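Long-range contact in putative sortase (Streptococcus pneumoniae, PDB 2W1J), which probably catalyses the covalent joining of pilin subunits during pilus fibre biogenesis, as a class C sortase transpeptidase: residues A[58-63]-A[99-104]. Sequence-based numbering, arbitrary orientation.
Sequences RMLEIH and TSLPIG
Apolar side chains alone join residues 58-63, whose first three form a 3-10 turn on the approach to strand 65-71, to the loop 99-104 before strand 108-113 of the sortase fold. Leu-60 carries most of the contact. Its CG lies anti to the carbonyl carbon (chi1 -73°) and its outer chain is extended (chi2 -178°), which sends CD1 into the bend of the opposing loop. There CD1 meets Leu-101 CB at 3.9 Å, the two leucines crossing obliquely, and Ile-103 CG2, also at 3.9 Å, Ile-103 crossing Leu-60 at about a right angle. Pro-102 sits at the centre of an inverse gamma turn, closed by a 2.8 Å hydrogen bond from Ile-103 N to Leu-101 O, with the residues on either side of the proline, Leu-101 and Ile-103, both directed toward Leu-60; Pro-102 CD is 4.2 Å from Leu-60 CD1. Beside this cluster Met-59, bent at chi2 and chi3, meets Leu-101 tip to tip, Met-59 SD 3.9 Å from Leu-101 CD1.

Helix 18-33 covers Leu-101 and Ile-103; its Arg-24 donates to Met-59 O and Glu-61 O, and its Asn-32 accepts from Leu-101 N. With no hydrogen bond between the segments, their mutual fit rests on shape and hydrophobic burial.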
loop_
_atom_site.group_PDB
_atom_site.type_symbol
_atom_site.label_atom_id
_atom_site.label_comp_id
_atom_site.label_asym_id
_atom_site.label_seq_id
_atom_site.Cartn_x
_atom_site.Cartn_y
_atom_site.Cartn_z
ATOM N N ARG A 58 5.108 2.205 13.023
ATOM C CA ARG A 58 4.579 3.182 13.975
ATOM C C ARG A 58 4.994 4.620 13.667
ATOM O O ARG A 58 4.227 5.555 13.896
ATOM C CB ARG A 58 4.938 2.808 15.416
ATOM C CG ARG A 58 4.250 1.542 15.918
ATOM C CD ARG A 58 4.550 1.306 17.385
ATOM N NE ARG A 58 3.810 2.231 18.237
ATOM C CZ ARG A 58 4.024 2.388 19.538
ATOM N NH1 ARG A 58 4.965 1.679 20.149
ATOM N NH2 ARG A 58 3.296 3.255 20.230
ATOM N N MET A 59 6.204 4.796 13.146
ATOM C CA MET A 59 6.704 6.141 12.863
ATOM C C MET A 59 5.861 6.882 11.820
ATOM O O MET A 59 5.819 8.111 11.812
ATOM C CB MET A 59 8.183 6.115 12.450
ATOM C CG MET A 59 8.447 5.779 10.986
ATOM S SD MET A 59 8.078 4.069 10.533
ATOM C CE MET A 59 9.544 3.202 11.093
ATOM N N LEU A 60 5.187 6.132 10.951
ATOM C CA LEU A 60 4.386 6.723 9.877
ATOM C C LEU A 60 2.918 6.881 10.262
ATOM O O LEU A 60 2.128 7.448 9.502
ATOM C CB LEU A 60 4.489 5.867 8.611
ATOM C CG LEU A 60 5.834 5.950 7.883
ATOM C CD1 LEU A 60 5.799 5.109 6.615
ATOM C CD2 LEU A 60 6.173 7.409 7.545
ATOM N N GLU A 61 2.555 6.404 11.452
ATOM C CA GLU A 61 1.144 6.267 11.800
ATOM C C GLU A 61 0.576 7.451 12.548
ATOM O O GLU A 61 1.215 7.985 13.447
ATOM C CB GLU A 61 0.916 5.005 12.624
ATOM C CG GLU A 61 1.101 3.738 11.824
ATOM C CD GLU A 61 0.977 2.493 12.669
ATOM O OE1 GLU A 61 0.700 2.611 13.881
ATOM O OE2 GLU A 61 1.169 1.393 12.116
ATOM N N ILE A 62 -0.633 7.848 12.158
ATOM C CA ILE A 62 -1.491 8.693 12.980
ATOM C C ILE A 62 -2.734 7.874 13.299
ATOM O O ILE A 62 -3.462 7.462 12.390
ATOM C CB ILE A 62 -1.936 9.973 12.245
ATOM C CG1 ILE A 62 -0.729 10.779 11.760
ATOM C CG2 ILE A 62 -2.833 10.810 13.150
ATOM C CD1 ILE A 62 -1.108 12.062 11.029
ATOM N N HIS A 63 -2.964 7.623 14.582
ATOM C CA HIS A 63 -4.062 6.760 14.993
ATOM C C HIS A 63 -4.085 5.476 14.171
ATOM O O HIS A 63 -5.118 5.093 13.621
ATOM C CB HIS A 63 -5.392 7.496 14.867
ATOM C CG HIS A 63 -5.447 8.771 15.648
ATOM N ND1 HIS A 63 -6.101 9.897 15.195
ATOM C CD2 HIS A 63 -4.919 9.101 16.852
ATOM C CE1 HIS A 63 -5.978 10.864 16.087
ATOM N NE2 HIS A 63 -5.265 10.407 17.100
ATOM N N THR A 99 7.928 -5.432 2.337
ATOM C CA THR A 99 8.080 -4.474 1.240
ATOM C C THR A 99 8.387 -3.081 1.797
ATOM O O THR A 99 8.264 -2.838 2.997
ATOM C CB THR A 99 6.856 -4.465 0.280
ATOM O OG1 THR A 99 5.729 -3.793 0.867
ATOM C CG2 THR A 99 6.485 -5.894 -0.119
ATOM N N SER A 100 8.799 -2.157 0.935
ATOM C CA SER A 100 9.194 -0.825 1.386
ATOM C C SER A 100 8.017 -0.086 2.011
ATOM O O SER A 100 6.872 -0.211 1.534
ATOM C CB SER A 100 9.676 0.008 0.198
ATOM O OG SER A 100 10.686 -0.643 -0.549
ATOM N N LEU A 101 8.287 0.709 3.045
ATOM C CA LEU A 101 7.283 1.659 3.511
ATOM C C LEU A 101 6.959 2.662 2.412
ATOM O O LEU A 101 7.824 2.984 1.579
ATOM C CB LEU A 101 7.792 2.406 4.732
ATOM C CG LEU A 101 8.100 1.538 5.952
ATOM C CD1 LEU A 101 8.725 2.388 7.043
ATOM C CD2 LEU A 101 6.811 0.888 6.454
ATOM N N PRO A 102 5.713 3.161 2.398
ATOM C CA PRO A 102 5.246 3.995 1.287
ATOM C C PRO A 102 5.706 5.441 1.449
ATOM O O PRO A 102 4.906 6.350 1.701
ATOM C CB PRO A 102 3.721 3.863 1.376
ATOM C CG PRO A 102 3.464 3.642 2.842
ATOM C CD PRO A 102 4.612 2.782 3.306
ATOM N N ILE A 103 7.008 5.638 1.260
ATOM C CA ILE A 103 7.626 6.962 1.281
ATOM C C ILE A 103 8.420 7.252 0.005
ATOM O O ILE A 103 9.019 8.314 -0.128
ATOM C CB ILE A 103 8.537 7.156 2.511
ATOM C CG1 ILE A 103 9.704 6.162 2.480
ATOM C CG2 ILE A 103 7.726 7.007 3.780
ATOM C CD1 ILE A 103 10.794 6.415 3.529
ATOM N N GLY A 104 8.413 6.317 -0.939
ATOM C CA GLY A 104 9.085 6.513 -2.221
ATOM C C GLY A 104 10.591 6.565 -2.119
ATOM O O GLY A 104 11.167 6.343 -1.046
#